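Local coordinates for alpha-Amylase (PDB 2B5D), which belongs to glycosyl hydrolase family 57, pairing a domain built round a mainly parallel sheet with a helical C-terminal region, at residues 147-152 with 181-186; 188-193 with 394-399. All coordinates share one frame; numbering follows the deposited sequence.

Interaction 1. Residues 147-152 with 181-186; sequences AFLPLY and IWLAEC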
loop_
_atom_site.group_PDB
_atom_site.type_symbol
_atom_site.label_atom_id
_atom_site.label_comp_id
_atom_site.label_asym_id
_atom_site.label_seq_id
_atom_site.Cartn_x
_atom_site.Cartn_y
_atom_site.Cartn_z
ATOM N N ALA A 147 5.297 -19.274 -20.859
ATOM C CA ALA A 147 4.024 -19.570 -20.226
ATOM C C ALA A 147 4.019 -21.004 -19.700
ATOM O O ALA A 147 4.633 -21.895 -20.282
ATOM C CB ALA A 147 2.833 -19.357 -21.248
ATOM N N PHE A 148 3.264 -21.243 -18.646
ATOM C CA PHE A 148 3.179 -22.551 -18.070
ATOM C C PHE A 148 2.062 -23.249 -18.824
ATOM O O PHE A 148 0.899 -23.009 -18.549
ATOM C CB PHE A 148 2.877 -22.423 -16.575
ATOM C CG PHE A 148 2.679 -23.716 -15.858
ATOM C CD1 PHE A 148 1.460 -23.998 -15.291
ATOM C CD2 PHE A 148 3.740 -24.590 -15.643
ATOM C CE1 PHE A 148 1.250 -25.198 -14.585
ATOM C CE2 PHE A 148 3.551 -25.782 -14.926
ATOM C CZ PHE A 148 2.272 -26.074 -14.395
ATOM N N LEU A 149 2.452 -24.177 -19.719
ATOM C CA LEU A 149 1.527 -24.701 -20.748
ATOM C C LEU A 149 0.394 -25.517 -20.164
ATOM O O LEU A 149 -0.668 -25.470 -20.701
ATOM C CB LEU A 149 2.258 -25.461 -21.847
ATOM C CG LEU A 149 3.347 -24.645 -22.526
ATOM C CD1 LEU A 149 4.218 -25.516 -23.484
ATOM C CD2 LEU A 149 2.791 -23.339 -23.211
ATOM N N PRO A 150 0.624 -26.274 -19.065
ATOM C CA PRO A 150 -0.517 -26.995 -18.469
ATOM C C PRO A 150 -1.643 -26.103 -17.950
ATOM O O PRO A 150 -2.786 -26.570 -17.771
ATOM C CB PRO A 150 0.121 -27.780 -17.287
ATOM C CG PRO A 150 1.530 -27.829 -17.583
ATOM C CD PRO A 150 1.886 -26.593 -18.368
ATOM N N LEU A 151 -1.346 -24.848 -17.651
ATOM C CA LEU A 151 -2.428 -23.960 -17.303
ATOM C C LEU A 151 -3.381 -23.711 -18.499
ATOM O O LEU A 151 -4.577 -23.549 -18.315
ATOM C CB LEU A 151 -1.869 -22.634 -16.760
ATOM C CG LEU A 151 -2.920 -21.668 -16.182
ATOM C CD1 LEU A 151 -3.773 -22.308 -15.046
ATOM C CD2 LEU A 151 -2.231 -20.342 -15.764
ATOM N N TYR A 152 -2.836 -23.720 -19.706
ATOM C CA TYR A 152 -3.564 -23.430 -20.948
ATOM C C TYR A 152 -3.972 -24.648 -21.818
ATOM O O TYR A 152 -4.302 -24.490 -23.005
ATOM C CB TYR A 152 -2.698 -22.506 -21.787
ATOM C CG TYR A 152 -2.436 -21.246 -21.012
ATOM C CD1 TYR A 152 -3.482 -20.320 -20.802
ATOM C CD2 TYR A 152 -1.162 -20.989 -20.430
ATOM C CE1 TYR A 152 -3.286 -19.188 -20.075
ATOM C CE2 TYR A 152 -0.954 -19.814 -19.671
ATOM C CZ TYR A 152 -2.025 -18.928 -19.505
ATOM O OH TYR A 152 -1.877 -17.754 -18.798
ATOM N N ILE A 181 13.653 -28.725 -26.804
ATOM C CA ILE A 181 12.904 -27.658 -26.183
ATOM C C ILE A 181 12.863 -27.832 -24.649
ATOM O O ILE A 181 12.790 -28.955 -24.120
ATOM C CB ILE A 181 11.442 -27.610 -26.677
ATOM C CG1 ILE A 181 10.794 -26.289 -26.185
ATOM C CG2 ILE A 181 10.722 -28.814 -26.144
ATOM C CD1 ILE A 181 9.400 -25.882 -26.757
ATOM N N TRP A 182 12.890 -26.709 -23.951
ATOM C CA TRP A 182 12.640 -26.732 -22.523
ATOM C C TRP A 182 11.283 -26.100 -22.319
ATOM O O TRP A 182 11.072 -24.985 -22.698
ATOM C CB TRP A 182 13.710 -25.906 -21.793
ATOM C CG TRP A 182 13.436 -25.730 -20.319
ATOM C CD1 TRP A 182 12.692 -24.761 -19.743
ATOM C CD2 TRP A 182 13.857 -26.602 -19.252
ATOM N NE1 TRP A 182 12.639 -24.940 -18.391
ATOM C CE2 TRP A 182 13.344 -26.066 -18.055
ATOM C CE3 TRP A 182 14.603 -27.795 -19.197
ATOM C CZ2 TRP A 182 13.595 -26.649 -16.789
ATOM C CZ3 TRP A 182 14.856 -28.396 -17.917
ATOM C CH2 TRP A 182 14.327 -27.828 -16.749
ATOM N N LEU A 183 10.367 -26.821 -21.710
ATOM C CA LEU A 183 9.096 -26.267 -21.353
ATOM C C LEU A 183 9.240 -25.488 -20.015
ATOM O O LEU A 183 9.899 -25.942 -19.051
ATOM C CB LEU A 183 8.119 -27.422 -21.186
ATOM C CG LEU A 183 8.130 -28.592 -22.203
ATOM C CD1 LEU A 183 7.178 -29.716 -21.746
ATOM C CD2 LEU A 183 7.701 -28.108 -23.623
ATOM N N ALA A 184 8.610 -24.328 -19.945
ATOM C CA ALA A 184 8.609 -23.513 -18.717
ATOM C C ALA A 184 8.124 -24.366 -17.550
ATOM O O ALA A 184 7.041 -24.980 -17.649
ATOM C CB ALA A 184 7.687 -22.324 -18.908
ATOM N N GLU A 185 8.940 -24.415 -16.463
ATOM C CA GLU A 185 8.645 -25.170 -15.252
ATOM C C GLU A 185 8.498 -26.657 -15.488
ATOM O O GLU A 185 7.805 -27.331 -14.732
ATOM C CB GLU A 185 7.370 -24.662 -14.526
ATOM C CG GLU A 185 7.316 -23.156 -14.143
ATOM C CD GLU A 185 8.581 -22.695 -13.412
ATOM O OE1 GLU A 185 9.024 -23.431 -12.469
ATOM O OE2 GLU A 185 9.114 -21.616 -13.785
ATOM N N CYS A 186 9.113 -27.172 -16.550
ATOM C CA CYS A 186 8.835 -28.539 -17.055
ATOM C C CYS A 186 7.344 -28.891 -17.125
ATOM O O CYS A 186 6.960 -30.059 -16.964
ATOM C CB CYS A 186 9.667 -29.587 -16.241
ATOM S SG CYS A 186 11.443 -29.413 -16.696
HETATM O O HOH W 1 5.133 -25.581 -19.773
#

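Interaction 2. Residues 188-193 with 394-399; sequences YYQGLD and IATPAD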
loop_
_atom_site.group_PDB
_atom_site.type_symbol
_atom_site.label_atom_id
_atom_site.label_comp_id
_atom_site.label_asym_id
_atom_site.label_seq_id
_atom_site.Cartn_x
_atom_site.Cartn_y
_atom_site.Cartn_z
ATOM N N TYR A 188 4.287 -30.149 -18.322
ATOM C CA TYR A 188 4.037 -31.122 -19.331
ATOM C C TYR A 188 2.688 -31.706 -18.972
ATOM O O TYR A 188 2.407 -31.939 -17.800
ATOM C CB TYR A 188 5.105 -32.230 -19.373
ATOM C CG TYR A 188 4.728 -33.279 -20.463
ATOM C CD1 TYR A 188 5.043 -33.058 -21.834
ATOM C CD2 TYR A 188 4.008 -34.426 -20.133
ATOM C CE1 TYR A 188 4.686 -34.006 -22.830
ATOM C CE2 TYR A 188 3.637 -35.345 -21.105
ATOM C CZ TYR A 188 3.958 -35.119 -22.450
ATOM O OH TYR A 188 3.596 -36.062 -23.380
ATOM N N TYR A 189 1.840 -31.852 -19.982
ATOM C CA TYR A 189 0.568 -32.576 -19.847
ATOM C C TYR A 189 0.416 -33.538 -21.036
ATOM O O TYR A 189 1.032 -33.372 -22.088
ATOM C CB TYR A 189 -0.645 -31.622 -19.761
ATOM C CG TYR A 189 -0.882 -30.799 -21.004
ATOM C CD1 TYR A 189 -0.197 -29.588 -21.201
ATOM C CD2 TYR A 189 -1.766 -31.238 -21.989
ATOM C CE1 TYR A 189 -0.420 -28.800 -22.362
ATOM C CE2 TYR A 189 -2.002 -30.488 -23.129
ATOM C CZ TYR A 189 -1.337 -29.269 -23.307
ATOM O OH TYR A 189 -1.565 -28.560 -24.441
ATOM N N GLN A 190 -0.404 -34.546 -20.853
ATOM C CA GLN A 190 -0.445 -35.630 -21.821
ATOM C C GLN A 190 -1.031 -35.213 -23.160
ATOM O O GLN A 190 -2.120 -34.641 -23.234
ATOM C CB GLN A 190 -1.244 -36.784 -21.236
ATOM C CG GLN A 190 -0.388 -37.790 -20.623
ATOM C CD GLN A 190 -1.175 -39.003 -20.315
ATOM O OE1 GLN A 190 -0.754 -40.107 -20.638
ATOM N NE2 GLN A 190 -2.360 -38.823 -19.712
ATOM N N GLY A 191 -0.278 -35.433 -24.219
ATOM C CA GLY A 191 -0.743 -34.952 -25.504
ATOM C C GLY A 191 0.153 -33.875 -26.040
ATOM O O GLY A 191 0.243 -33.695 -27.258
ATOM N N LEU A 192 0.857 -33.172 -25.149
ATOM C CA LEU A 192 1.721 -32.046 -25.542
ATOM C C LEU A 192 2.858 -32.486 -26.415
ATOM O O LEU A 192 3.447 -31.697 -27.111
ATOM C CB LEU A 192 2.342 -31.379 -24.269
ATOM C CG LEU A 192 2.557 -29.875 -24.071
ATOM C CD1 LEU A 192 3.710 -29.500 -23.139
ATOM C CD2 LEU A 192 2.573 -29.034 -25.287
ATOM N N ASP A 193 3.283 -33.731 -26.283
ATOM C CA ASP A 193 4.364 -34.302 -27.162
ATOM C C ASP A 193 3.940 -34.282 -28.653
ATOM O O ASP A 193 4.763 -34.014 -29.577
ATOM C CB ASP A 193 4.683 -35.732 -26.728
ATOM C CG ASP A 193 3.426 -36.592 -26.532
ATOM O OD1 ASP A 193 3.353 -37.727 -26.997
ATOM O OD2 ASP A 193 2.477 -36.153 -25.923
ATOM N N ILE A 394 9.955 -47.097 -25.085
ATOM C CA ILE A 394 8.900 -46.216 -25.510
ATOM C C ILE A 394 7.905 -46.078 -24.373
ATOM O O ILE A 394 7.413 -47.074 -23.833
ATOM C CB ILE A 394 8.154 -46.740 -26.788
ATOM C CG1 ILE A 394 9.097 -46.777 -27.976
ATOM C CG2 ILE A 394 7.011 -45.811 -27.158
ATOM C CD1 ILE A 394 8.478 -47.421 -29.182
ATOM N N ALA A 395 7.564 -44.847 -24.020
ATOM C CA ALA A 395 6.701 -44.680 -22.857
ATOM C C ALA A 395 5.938 -43.406 -23.006
ATOM O O ALA A 395 6.335 -42.545 -23.734
ATOM C CB ALA A 395 7.560 -44.681 -21.528
ATOM N N THR A 396 4.810 -43.302 -22.335
ATOM C CA THR A 396 4.172 -41.990 -22.291
ATOM C C THR A 396 4.279 -41.308 -20.904
ATOM O O THR A 396 3.739 -41.819 -19.939
ATOM C CB THR A 396 2.721 -41.961 -22.904
ATOM O OG1 THR A 396 1.755 -42.210 -21.897
ATOM C CG2 THR A 396 2.555 -42.999 -23.947
ATOM N N PRO A 397 4.970 -40.160 -20.837
ATOM C CA PRO A 397 5.143 -39.389 -19.586
ATOM C C PRO A 397 3.830 -38.939 -18.949
ATOM O O PRO A 397 2.848 -38.661 -19.653
ATOM C CB PRO A 397 5.947 -38.177 -20.031
ATOM C CG PRO A 397 6.582 -38.567 -21.295
ATOM C CD PRO A 397 5.673 -39.527 -21.964
ATOM N N ALA A 398 3.810 -38.866 -17.619
ATOM C CA ALA A 398 2.622 -38.481 -16.896
ATOM C C ALA A 398 2.598 -36.946 -16.822
ATOM O O ALA A 398 3.624 -36.314 -16.988
ATOM C CB ALA A 398 2.625 -39.114 -15.531
ATOM N N ASP A 399 1.423 -36.342 -16.662
ATOM C CA ASP A 399 1.313 -34.896 -16.412
ATOM C C ASP A 399 2.212 -34.535 -15.259
ATOM O O ASP A 399 2.179 -35.198 -14.213
ATOM C CB ASP A 399 -0.110 -34.565 -15.958
ATOM C CG ASP A 399 -1.088 -34.445 -17.110
ATOM O OD1 ASP A 399 -0.776 -34.914 -18.227
ATOM O OD2 ASP A 399 -2.179 -33.844 -16.887
#

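Interaction 1. Residues 147-152 with 181-186
A184 O and L149 N are joined across the contact by a water, which donates to A184 O at 2.9 Å and accepts from L149 N at 3.0 Å. No direct hydrogen bond joins the two segments; the water supplies the link, and the rest is van der Waals contact. The same carbonyl oxygen, A184 O, lies near the plane of the F148 ring, at the edge that carries CD2. F148 CG is anti to the backbone N (chi1 177°), and CD2 of its ring lies 3.8 Å from E185 CB. That CB stands obliquely to the ring, and the two side chains run at about a right angle to each other. The CG of E185 stays beside its own backbone N, and the bend at chi2 carries the carboxylate away from the phenyl ring. One face of that ring is covered by its own segment: P150 CD stands 3.7 Å above the centre. A184 CB packs against A147 O at 3.4 Å, while L149 CD1 and L183 CD2 meet more loosely, at 4.3 Å. N143 bonds both segments, giving its ND2 to A147 O and accepting a weak bond from A184 N at OD1. The contact is buried beyond the C-terminal ends of the adjacent parallel strands 137-142 and 180-182. L149 packs on Q162 of helix 156-174, L183 on F204 of strand 203-206, and Y152 on L423 and I427 of helix 418-436.

Interaction 2. Residues 188-193 with 394-399
The Y188 ring turns an edge to the 394-399 segment: CE2 lies 3.7 Å from P397 O, and CD2 approaches A398 O, both oxygens near the ring plane. P397 CB also touches CE2, and outside the two segments the ring meets that of F204. The Y189 ring points elsewhere, with L192 CB 4.2 Å above its centre; CG in the crowded position (chi1 64°) turns it away from D399. The polar bond across the contact runs from Q190 N to D399 OD1, 2.7 Å long but bent (136° at the hydrogen), reaching the oxygen on its syn side. Beside it, D399 CA makes a CH...O contact of 3.4 Å with Y188 O, and Q190 CG rests 3.5 Å from P397 O. Q190 and G191 are the central residues of a type II turn from Y189 to L192. Y188 OH donates to D193 OD2 at 2.8 Å, from well above the carboxylate plane, and G191 N adds a weak bond to the same oxygen. Two carboxylates thus accept hydrogen bonds from the turn and from Y188 just before it: D399 receives the backbone N-H of Q190, D193 chiefly the hydroxyl of Y188, which probably favours both as anions.

How the interactions relate
From the N terminus, the chain leaves strand 137-142 and passes through 147-152; interaction 1 then closes a loop of 28 residues that holds helix 156-174, the helical part of the crossover to parallel strand 180-182. Interaction 2 opens two residues later, where the chain enters helix 192-198, and closes only after about 200 residues, when 394-399 comes back from beyond helix 382-388. The two loops follow in series, neither nesting nor crossing. The contact centres are about 13 Å apart and they touch: P150 packs against Y188 and Y189, and L183 against L192. Interaction 1 joins the loops after two neighbouring parallel strands; interaction 2 adds the late loop before helix 418-436 to the chain following the second.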